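Local coordinates for manganese lipoxygenase (Gaeumannomyces graminis, PDB 5FX8), which oxygenates linoleic and alpha-linolenic acids to 11S- and 13R-hydroperoxy fatty acids, using a catalytic manganese ion, at residues 276-280 and 494-500; 316-321 and 554-560; 374-378 and 395-401; 472-476 and 612-616. Residues are numbered along the deposited sequence.

All four contacts belong to the helical lipoxygenase fold; contacts 1, 2 and 4 join segments 136 to 233 residues apart, contact 3 segments 17 apart. Along the chain contacts 1, 2 and 4 cross one another, and both segments of contact 3 fall between those of contact 1 and of contact 2, before contact 4 opens. Contacts 1 (helix 268-305) and 2 (helix 313-321) lie on opposite sides of the chain's centre, 39 Å apart between centres. Contact 4 touches contacts 2 and 3, its centre 13 Å and 16 Å from theirs: Phe614 packs on Arg320 and Ala554, Trp472 on Phe397 and Ala401. Contact 4 thus holds the C-terminal tail against helix 460-481, next to the metal site.

Contact 1 of 4, residues 276-280 and 494-500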
# COMPACT_ATOMS: atom_id res chain seq x y z
N ILE A 276 0.78 25.16 1.06
CA ILE A 276 0.94 24.16 2.11
C ILE A 276 -0.40 23.88 2.80
O ILE A 276 -0.74 22.72 3.07
CB ILE A 276 2.01 24.59 3.12
CG1 ILE A 276 3.39 24.64 2.45
CG2 ILE A 276 2.10 23.59 4.24
CD1 ILE A 276 4.50 25.01 3.36
N MET A 277 -1.18 24.92 3.08
CA MET A 277 -2.48 24.68 3.71
C MET A 277 -3.39 23.86 2.80
O MET A 277 -4.07 22.92 3.26
CB MET A 277 -3.13 26.00 4.09
CG MET A 277 -2.34 26.76 5.11
SD MET A 277 -3.16 28.25 5.71
CE MET A 277 -2.92 29.40 4.38
N PHE A 278 -3.41 24.20 1.52
CA PHE A 278 -4.18 23.39 0.58
C PHE A 278 -3.68 21.96 0.55
O PHE A 278 -4.48 21.04 0.46
CB PHE A 278 -4.14 24.01 -0.81
CG PHE A 278 -4.88 23.23 -1.86
CD1 PHE A 278 -4.28 22.17 -2.52
CD2 PHE A 278 -6.16 23.59 -2.23
CE1 PHE A 278 -4.94 21.48 -3.48
CE2 PHE A 278 -6.83 22.90 -3.20
CZ PHE A 278 -6.20 21.83 -3.82
N ASN A 279 -2.38 21.75 0.60
CA ASN A 279 -1.91 20.38 0.53
C ASN A 279 -2.30 19.58 1.77
O ASN A 279 -2.49 18.36 1.70
CB ASN A 279 -0.41 20.37 0.33
CG ASN A 279 -0.02 20.75 -1.08
OD1 ASN A 279 -0.80 20.61 -2.00
ND2 ASN A 279 1.18 21.24 -1.24
N ASN A 280 -2.43 20.27 2.90
CA ASN A 280 -2.92 19.67 4.13
C ASN A 280 -4.37 19.23 3.97
O ASN A 280 -4.76 18.12 4.37
CB ASN A 280 -2.77 20.70 5.23
CG ASN A 280 -3.21 20.20 6.56
OD1 ASN A 280 -4.26 20.57 7.05
ND2 ASN A 280 -2.41 19.37 7.15
N PRO A 494 8.45 19.43 2.65
CA PRO A 494 7.62 20.24 3.53
C PRO A 494 6.33 20.67 2.92
O PRO A 494 5.51 21.25 3.61
CB PRO A 494 8.50 21.44 3.77
CG PRO A 494 9.18 21.60 2.50
CD PRO A 494 9.50 20.24 2.03
N LEU A 495 6.16 20.40 1.62
CA LEU A 495 4.98 20.89 0.93
C LEU A 495 3.69 20.20 1.37
O LEU A 495 2.61 20.77 1.19
CB LEU A 495 5.17 20.72 -0.58
CG LEU A 495 5.43 22.05 -1.31
CD1 LEU A 495 4.22 22.91 -1.22
CD2 LEU A 495 6.60 22.81 -0.72
N HIS A 496 3.77 19.00 1.94
CA HIS A 496 2.58 18.23 2.27
C HIS A 496 2.58 17.74 3.71
O HIS A 496 2.78 16.55 3.96
CB HIS A 496 2.46 17.01 1.37
CG HIS A 496 2.47 17.32 -0.08
ND1 HIS A 496 3.61 17.26 -0.85
CD2 HIS A 496 1.47 17.68 -0.92
CE1 HIS A 496 3.31 17.57 -2.09
NE2 HIS A 496 2.02 17.83 -2.16
N PRO A 497 2.30 18.61 4.67
CA PRO A 497 2.28 18.18 6.08
C PRO A 497 0.95 17.59 6.53
O PRO A 497 -0.13 18.08 6.20
CB PRO A 497 2.58 19.48 6.82
CG PRO A 497 2.00 20.51 5.99
CD PRO A 497 2.09 20.06 4.54
N ALA A 498 1.05 16.51 7.29
CA ALA A 498 -0.16 15.92 7.86
C ALA A 498 -0.88 16.88 8.80
O ALA A 498 -2.11 16.84 8.89
CB ALA A 498 0.20 14.64 8.59
N ALA A 499 -0.16 17.76 9.49
CA ALA A 499 -0.79 18.71 10.37
C ALA A 499 -0.10 20.06 10.26
O ALA A 499 1.07 20.15 9.90
CB ALA A 499 -0.75 18.23 11.83
N LEU A 500 -0.83 21.12 10.61
CA LEU A 500 -0.24 22.45 10.74
C LEU A 500 -0.07 22.79 12.21
O LEU A 500 -0.98 22.54 13.02
CB LEU A 500 -1.08 23.50 10.05
CG LEU A 500 -1.52 23.20 8.62
CD1 LEU A 500 -2.27 24.39 8.07
CD2 LEU A 500 -0.33 22.87 7.74
O HOH W 1 -3.78 20.16 9.99
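The loop between helices 485-490 and 526-539 runs its residues 494-500 along helix 268-305 of the lipoxygenase fold, the helix that also carries the manganese ligands His290 and His294. Pro494, which follows a cis peptide bond, sets its O 3.9 Å from Ile276 CD1. Leu495 makes the first polar link: its O accepts a hydrogen bond from Asn279 ND2 (2.9 Å), while its CD1 lies 4.1 Å from Ile276 CG1. Next comes His496, whose CD2 packs 3.4 Å from Asn279 CG; its two ring nitrogens are engaged by Val492 and Glu167. Pro497 presses CG to 3.5 Å from Ile276 CG2, and its O receives Asn280 ND2 at 2.8 Å. The same Asn280 ND2 also reaches Ala498 O, a weak bond of 3.1 Å. At the end, Leu500 turns back toward the helix, CD1 3.8 Å from Met277 CG and CD2 4.3 Å from Ile276 CG2. A water bridges Leu500 N (3.2 Å) and Asn280 OD1 (3.0 Å). In this buried interface the amides of Asn279 and Asn280 thus satisfy the carbonyls of Leu495 and Pro497, and weakly that of Ala498, while Gln532, Gly348 and Tyr230 hold other loop groups.

Contact 2 of 4, residues 316-321 and 554-560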
# COMPACT_ATOMS: atom_id res chain seq x y z
N GLY A 316 -13.84 -17.01 -7.90
CA GLY A 316 -12.42 -17.19 -7.69
C GLY A 316 -11.61 -15.96 -8.05
O GLY A 316 -10.67 -15.60 -7.34
N VAL A 317 -11.96 -15.28 -9.14
CA VAL A 317 -11.24 -14.06 -9.46
C VAL A 317 -11.56 -12.94 -8.44
O VAL A 317 -10.68 -12.16 -8.04
CB VAL A 317 -11.53 -13.67 -10.91
CG1 VAL A 317 -11.05 -12.30 -11.27
CG2 VAL A 317 -10.87 -14.67 -11.79
N LEU A 318 -12.82 -12.84 -7.99
CA LEU A 318 -13.13 -11.83 -7.00
C LEU A 318 -12.40 -12.10 -5.69
O LEU A 318 -11.84 -11.18 -5.09
CB LEU A 318 -14.63 -11.74 -6.77
CG LEU A 318 -15.44 -11.04 -7.84
CD1 LEU A 318 -16.86 -11.08 -7.42
CD2 LEU A 318 -15.03 -9.64 -8.03
N ASN A 319 -12.37 -13.36 -5.25
CA ASN A 319 -11.58 -13.70 -4.07
C ASN A 319 -10.14 -13.30 -4.24
O ASN A 319 -9.53 -12.77 -3.32
CB ASN A 319 -11.65 -15.18 -3.76
CG ASN A 319 -12.86 -15.51 -3.04
OD1 ASN A 319 -13.49 -14.61 -2.53
ND2 ASN A 319 -13.27 -16.77 -3.04
N ARG A 320 -9.58 -13.58 -5.40
CA ARG A 320 -8.20 -13.19 -5.62
C ARG A 320 -8.02 -11.68 -5.49
O ARG A 320 -7.07 -11.23 -4.85
CB ARG A 320 -7.73 -13.67 -6.99
CG ARG A 320 -6.39 -13.11 -7.35
CD ARG A 320 -5.35 -13.93 -6.68
NE ARG A 320 -4.02 -13.63 -7.14
CZ ARG A 320 -2.92 -14.15 -6.60
NH1 ARG A 320 -3.02 -15.02 -5.62
NH2 ARG A 320 -1.75 -13.84 -7.09
N LEU A 321 -8.90 -10.89 -6.08
CA LEU A 321 -8.71 -9.44 -6.03
C LEU A 321 -8.98 -8.87 -4.64
O LEU A 321 -8.46 -7.81 -4.31
CB LEU A 321 -9.61 -8.75 -7.05
CG LEU A 321 -9.43 -8.98 -8.54
CD1 LEU A 321 -10.66 -8.49 -9.18
CD2 LEU A 321 -8.27 -8.21 -9.02
N ALA A 554 -1.46 -10.60 -10.69
CA ALA A 554 -2.81 -10.59 -10.14
C ALA A 554 -3.58 -11.85 -10.50
O ALA A 554 -4.30 -12.38 -9.66
CB ALA A 554 -3.59 -9.37 -10.60
N PHE A 555 -3.48 -12.31 -11.74
CA PHE A 555 -4.32 -13.41 -12.20
C PHE A 555 -3.55 -14.71 -12.31
O PHE A 555 -4.08 -15.70 -12.80
CB PHE A 555 -4.99 -13.06 -13.52
CG PHE A 555 -5.69 -11.77 -13.47
CD1 PHE A 555 -6.79 -11.62 -12.66
CD2 PHE A 555 -5.23 -10.69 -14.17
CE1 PHE A 555 -7.42 -10.43 -12.57
CE2 PHE A 555 -5.85 -9.51 -14.08
CZ PHE A 555 -6.97 -9.37 -13.26
N ALA A 556 -2.32 -14.71 -11.80
CA ALA A 556 -1.37 -15.78 -11.94
C ALA A 556 -1.34 -16.67 -10.74
O ALA A 556 -0.34 -17.34 -10.51
CB ALA A 556 0.00 -15.18 -12.19
N ALA A 557 -2.37 -16.65 -9.92
CA ALA A 557 -2.45 -17.56 -8.81
C ALA A 557 -2.49 -18.99 -9.31
O ALA A 557 -3.37 -19.33 -10.11
CB ALA A 557 -3.71 -17.30 -8.00
N PRO A 558 -1.65 -19.88 -8.78
CA PRO A 558 -1.64 -21.27 -9.25
C PRO A 558 -2.99 -21.97 -9.22
O PRO A 558 -3.29 -22.73 -10.13
CB PRO A 558 -0.63 -21.93 -8.32
CG PRO A 558 0.27 -20.80 -7.92
CD PRO A 558 -0.64 -19.64 -7.74
N ASP A 559 -3.81 -21.73 -8.20
CA ASP A 559 -5.11 -22.39 -8.16
C ASP A 559 -6.06 -21.86 -9.22
O ASP A 559 -6.92 -22.60 -9.70
CB ASP A 559 -5.72 -22.23 -6.78
CG ASP A 559 -4.82 -22.79 -5.69
OD1 ASP A 559 -4.07 -23.77 -5.96
OD2 ASP A 559 -4.84 -22.25 -4.57
N LEU A 560 -5.92 -20.60 -9.61
CA LEU A 560 -6.77 -20.06 -10.65
C LEU A 560 -6.31 -20.54 -12.02
O LEU A 560 -7.13 -20.89 -12.87
CB LEU A 560 -6.79 -18.54 -10.58
CG LEU A 560 -7.40 -17.83 -9.38
CD1 LEU A 560 -7.28 -16.36 -9.60
CD2 LEU A 560 -8.83 -18.17 -9.29
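Segment 316-321 is the C-terminal end of helix 313-321, with Arg320 N bonded to Gly316 O (3.0 Å) and Leu321 N to Val317 O (2.9 Å). Facing it, 554-557 leads into helix 558-563, with Ala557 at its N-cap position; helices 396-420, 460-481 and 566-587 of the lipoxygenase fold lie alongside. Gly316 CA and Leu560 CA are 7.0 Å apart. Leu321 CA and Ala554 CA are 7.3 Å apart, so side chains fill the gap. Gly316 makes room for Leu560, whose CD2 sits 3.7 Å from Gly316 O; a beta carbon there would be tight against it. The ring of Phe555 receives Val317 CG1 and Leu321 CD2, each 4.3 Å from its CE1, and Phe411 stacks on the same ring. Arg320 extends across the gap: its NE donates to Ala554 O at 2.8 Å, near the guanidinium plane, while Ala557 CB lies over one face, 3.4 Å from Arg320 NH1. Its NH2 is bonded to Asp553 O, so one guanidinium takes up two successive carbonyls. The arginine therefore binds 554-560 through a peptide oxygen rather than a carboxylate of these segments, and its CB packs on Leu560 CD1 at 3.8 Å.

Contact 3 of 4, residues 374-378 and 395-401; sequences LEKDL and FPFYEDA
Leu374 and Leu378, one turn apart, form the apolar centre of a nearly antiparallel helix pair in the helical lipoxygenase domain, with 16 residues between the two segments. The short axes of 374-378 and 396-401 pass 11.9 Å apart at a crossing angle of -163°, with Leu374 and Ala401 the nearest CA pair at 8.1 Å. Leu374 (chi1 t, chi2 p) places CD1 3.8 Å from Phe397 CE2, and CD2 3.9 Å from Tyr398 CD1 and 4.0 Å from Ala401 CB. Leu378 (m, t) sets CD1 3.6 Å from Tyr398 CD1 and CD2 3.7 Å from Phe395 CZ. All three aromatic residues have chi1 t. Beyond them, Phe397 and Ala401 pack on Trp472 of helix 460-481, which carries the manganese ligand His478, with Asn482 just beyond its end. Phe395, with phi/psi -138/79, is the N-cap residue of helix 396-420; its N donates to Glu399 OE2 at 3.1 Å. At the polar edge, Leu235 N of the zonadhesin chain in the same crystal is hydrogen-bonded to Tyr398 OH. Glu375 (chi1 m, chi2 t) reaches the same hydroxyl from its own helix: Tyr398 OH donates to Glu375 OE2 at 2.8 Å, near the ring plane.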
# COMPACT_ATOMS: atom_id res chain seq x y z
N LEU A 374 -13.86 4.94 -14.67
CA LEU A 374 -12.87 5.98 -14.96
C LEU A 374 -13.44 7.12 -15.79
O LEU A 374 -13.43 8.28 -15.37
CB LEU A 374 -11.68 5.38 -15.69
CG LEU A 374 -10.56 6.40 -15.90
CD1 LEU A 374 -9.85 6.63 -14.61
CD2 LEU A 374 -9.63 5.91 -16.96
N GLU A 375 -13.89 6.83 -17.00
CA GLU A 375 -14.32 7.90 -17.87
C GLU A 375 -15.64 8.50 -17.43
O GLU A 375 -15.86 9.69 -17.61
CB GLU A 375 -14.40 7.41 -19.31
CG GLU A 375 -13.05 7.08 -19.87
CD GLU A 375 -13.04 6.99 -21.37
OE1 GLU A 375 -14.13 6.89 -21.97
OE2 GLU A 375 -11.93 7.05 -21.94
N LYS A 376 -16.52 7.70 -16.84
CA LYS A 376 -17.76 8.26 -16.34
C LYS A 376 -17.48 9.29 -15.25
O LYS A 376 -18.06 10.39 -15.25
CB LYS A 376 -18.65 7.13 -15.86
CG LYS A 376 -19.93 7.56 -15.25
CD LYS A 376 -20.77 8.40 -16.20
CE LYS A 376 -22.02 8.98 -15.51
NZ LYS A 376 -22.94 9.70 -16.45
N ASP A 377 -16.56 8.98 -14.33
CA ASP A 377 -16.17 9.93 -13.30
C ASP A 377 -15.54 11.18 -13.89
O ASP A 377 -15.95 12.30 -13.59
CB ASP A 377 -15.22 9.25 -12.33
CG ASP A 377 -14.64 10.21 -11.34
OD1 ASP A 377 -15.41 10.98 -10.74
OD2 ASP A 377 -13.41 10.21 -11.15
N LEU A 378 -14.51 11.00 -14.73
CA LEU A 378 -13.79 12.17 -15.23
C LEU A 378 -14.68 13.01 -16.12
O LEU A 378 -14.53 14.23 -16.17
CB LEU A 378 -12.54 11.75 -15.99
CG LEU A 378 -11.48 11.01 -15.20
CD1 LEU A 378 -10.37 10.47 -16.08
CD2 LEU A 378 -10.92 11.90 -14.11
N PHE A 395 -2.74 15.04 -18.62
CA PHE A 395 -3.51 14.44 -17.53
C PHE A 395 -2.84 13.11 -17.23
O PHE A 395 -3.28 12.05 -17.68
CB PHE A 395 -4.98 14.29 -17.92
CG PHE A 395 -5.91 14.02 -16.78
CD1 PHE A 395 -5.44 13.67 -15.53
CD2 PHE A 395 -7.27 14.09 -16.97
CE1 PHE A 395 -6.29 13.41 -14.52
CE2 PHE A 395 -8.13 13.84 -15.95
CZ PHE A 395 -7.65 13.50 -14.73
N PRO A 396 -1.72 13.13 -16.50
CA PRO A 396 -0.92 11.91 -16.35
C PRO A 396 -1.67 10.77 -15.68
O PRO A 396 -1.49 9.62 -16.07
CB PRO A 396 0.27 12.38 -15.53
CG PRO A 396 0.38 13.76 -15.82
CD PRO A 396 -1.00 14.30 -15.98
N PHE A 397 -2.52 11.07 -14.71
CA PHE A 397 -3.32 10.00 -14.13
C PHE A 397 -4.21 9.35 -15.17
O PHE A 397 -4.30 8.13 -15.23
CB PHE A 397 -4.14 10.52 -12.97
CG PHE A 397 -5.26 9.63 -12.59
CD1 PHE A 397 -5.05 8.55 -11.76
CD2 PHE A 397 -6.52 9.86 -13.07
CE1 PHE A 397 -6.07 7.75 -11.42
CE2 PHE A 397 -7.54 9.05 -12.72
CZ PHE A 397 -7.31 7.99 -11.90
N TYR A 398 -4.87 10.14 -16.00
CA TYR A 398 -5.75 9.59 -17.01
C TYR A 398 -4.97 8.75 -18.01
O TYR A 398 -5.45 7.71 -18.47
CB TYR A 398 -6.49 10.73 -17.70
CG TYR A 398 -7.48 10.34 -18.73
CD1 TYR A 398 -8.17 9.15 -18.64
CD2 TYR A 398 -7.74 11.16 -19.81
CE1 TYR A 398 -9.07 8.80 -19.56
CE2 TYR A 398 -8.63 10.81 -20.74
CZ TYR A 398 -9.30 9.63 -20.62
OH TYR A 398 -10.21 9.27 -21.56
N GLU A 399 -3.75 9.15 -18.37
CA GLU A 399 -3.03 8.41 -19.39
C GLU A 399 -2.51 7.09 -18.85
O GLU A 399 -2.70 6.03 -19.46
CB GLU A 399 -1.90 9.27 -19.95
CG GLU A 399 -2.37 10.56 -20.65
CD GLU A 399 -1.44 11.78 -20.43
OE1 GLU A 399 -0.27 11.63 -20.02
OE2 GLU A 399 -1.90 12.92 -20.69
N ASP A 400 -1.86 7.13 -17.69
CA ASP A 400 -1.45 5.90 -17.03
C ASP A 400 -2.63 5.00 -16.72
O ASP A 400 -2.56 3.78 -16.94
CB ASP A 400 -0.66 6.24 -15.77
CG ASP A 400 0.75 6.63 -16.09
OD1 ASP A 400 1.09 6.47 -17.27
OD2 ASP A 400 1.53 7.09 -15.22
N ALA A 401 -3.73 5.57 -16.23
CA ALA A 401 -4.94 4.81 -15.94
C ALA A 401 -5.51 4.18 -17.20
O ALA A 401 -5.96 3.03 -17.18
CB ALA A 401 -6.00 5.71 -15.29

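Contact 4 of 4, residues 472-476 and 612-616; sequences WITGG and NPFFL
Thr474 lays its CG2 against Leu616, 3.8 Å from Leu616 CG, while its hydroxyl crosses to the neighbouring backbone. With chi1 p, Thr474 OG1 donates a hydrogen bond to Phe614 O at 2.9 Å, the one hydrogen bond between the segments. Segment 472-476 lies within helix 460-481 and widens into a pi-type turn at 473-476; Gly475 has phi/psi -116/6. Segment 612-616 is irregular: Asn612 and Pro613 are extended (-83/150 and -76/162), Phe614 folds to -86/-1, Phe615 returns to -132/172 and Leu616 lies at -82/88. The backbones come very close, with CA atoms 4.5 Å apart for Gly475 and Phe614 and 4.8 Å for Thr474 and Phe615. Gly475 CA lies 3.8 Å from Pro613 O, which is bonded to His479 NE2. Leu616 (m, t) brings CD2 to 4.3 Å from Ile473 CG2 and 4.1 Å from Ile473 O. Phe614 and Phe615, both chi1 p, start away from the helix; Phe614 packs on Arg320 and Ala554, and the Phe615 ring meets Tyr323 edge-to-face. The side chain of Leu616 lies about 4 Å from those of His294 and His478 and about 6 Å from the manganese. The C-terminal tail thus runs along a metal-bearing helix to bring the terminal carboxylate of Val618 to the metal, alongside His290, His294, His478 and Asn482, the hallmark of the lipoxygenase metal site.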
# COMPACT_ATOMS: atom_id res chain seq x y z
N TRP A 472 -9.48 -2.67 -11.15
CA TRP A 472 -8.88 -1.36 -11.29
C TRP A 472 -8.81 -0.65 -9.94
O TRP A 472 -7.82 0.01 -9.64
CB TRP A 472 -9.66 -0.53 -12.34
CG TRP A 472 -9.54 0.93 -12.10
CD1 TRP A 472 -10.50 1.75 -11.60
CD2 TRP A 472 -8.36 1.74 -12.25
NE1 TRP A 472 -10.00 3.01 -11.44
CE2 TRP A 472 -8.69 3.03 -11.82
CE3 TRP A 472 -7.06 1.49 -12.68
CZ2 TRP A 472 -7.78 4.06 -11.84
CZ3 TRP A 472 -6.17 2.51 -12.69
CH2 TRP A 472 -6.52 3.77 -12.27
N ILE A 473 -9.82 -0.84 -9.11
CA ILE A 473 -9.75 -0.33 -7.75
C ILE A 473 -8.64 -1.02 -6.97
O ILE A 473 -7.81 -0.36 -6.33
CB ILE A 473 -11.11 -0.48 -7.06
CG1 ILE A 473 -12.10 0.49 -7.65
CG2 ILE A 473 -11.01 -0.22 -5.57
CD1 ILE A 473 -13.49 0.12 -7.26
N THR A 474 -8.59 -2.34 -7.01
CA THR A 474 -7.63 -2.91 -6.08
C THR A 474 -6.20 -2.81 -6.59
O THR A 474 -5.28 -2.84 -5.79
CB THR A 474 -7.97 -4.37 -5.73
OG1 THR A 474 -7.69 -5.24 -6.82
CG2 THR A 474 -9.40 -4.48 -5.35
N GLY A 475 -6.00 -2.66 -7.88
CA GLY A 475 -4.62 -2.70 -8.32
C GLY A 475 -4.17 -1.40 -8.91
O GLY A 475 -3.07 -1.31 -9.44
N GLY A 476 -5.02 -0.38 -8.84
CA GLY A 476 -4.78 0.90 -9.47
C GLY A 476 -5.29 2.09 -8.68
O GLY A 476 -4.49 2.81 -8.11
N ASN A 612 3.08 -1.99 -7.47
CA ASN A 612 1.88 -2.04 -6.67
C ASN A 612 1.43 -3.48 -6.42
O ASN A 612 1.67 -4.35 -7.23
CB ASN A 612 0.80 -1.25 -7.36
CG ASN A 612 1.05 0.20 -7.25
OD1 ASN A 612 1.57 0.64 -6.23
ND2 ASN A 612 0.72 0.97 -8.28
N PRO A 613 0.78 -3.74 -5.31
CA PRO A 613 0.13 -5.03 -5.14
C PRO A 613 -1.15 -5.09 -5.93
O PRO A 613 -1.74 -4.08 -6.28
CB PRO A 613 -0.16 -5.08 -3.63
CG PRO A 613 -0.34 -3.73 -3.28
CD PRO A 613 0.58 -2.90 -4.12
N PHE A 614 -1.63 -6.32 -6.15
CA PHE A 614 -2.87 -6.54 -6.87
C PHE A 614 -4.10 -6.46 -5.98
O PHE A 614 -5.22 -6.63 -6.47
CB PHE A 614 -2.85 -7.89 -7.61
CG PHE A 614 -2.86 -9.09 -6.70
CD1 PHE A 614 -4.03 -9.54 -6.12
CD2 PHE A 614 -1.69 -9.75 -6.42
CE1 PHE A 614 -4.01 -10.61 -5.27
CE2 PHE A 614 -1.67 -10.82 -5.57
CZ PHE A 614 -2.84 -11.24 -5.00
N PHE A 615 -3.94 -6.23 -4.69
CA PHE A 615 -5.03 -6.26 -3.74
C PHE A 615 -4.94 -5.02 -2.87
O PHE A 615 -3.96 -4.27 -2.95
CB PHE A 615 -5.00 -7.54 -2.89
CG PHE A 615 -3.73 -7.71 -2.10
CD1 PHE A 615 -2.56 -8.15 -2.73
CD2 PHE A 615 -3.69 -7.44 -0.73
CE1 PHE A 615 -1.37 -8.30 -2.00
CE2 PHE A 615 -2.51 -7.60 0.00
CZ PHE A 615 -1.36 -8.02 -0.62
N LEU A 616 -5.96 -4.81 -2.05
CA LEU A 616 -6.05 -3.67 -1.13
C LEU A 616 -5.25 -3.98 0.13
O LEU A 616 -5.78 -4.48 1.12
CB LEU A 616 -7.52 -3.36 -0.82
CG LEU A 616 -8.52 -3.03 -1.94
CD1 LEU A 616 -9.95 -3.22 -1.50
CD2 LEU A 616 -8.37 -1.64 -2.51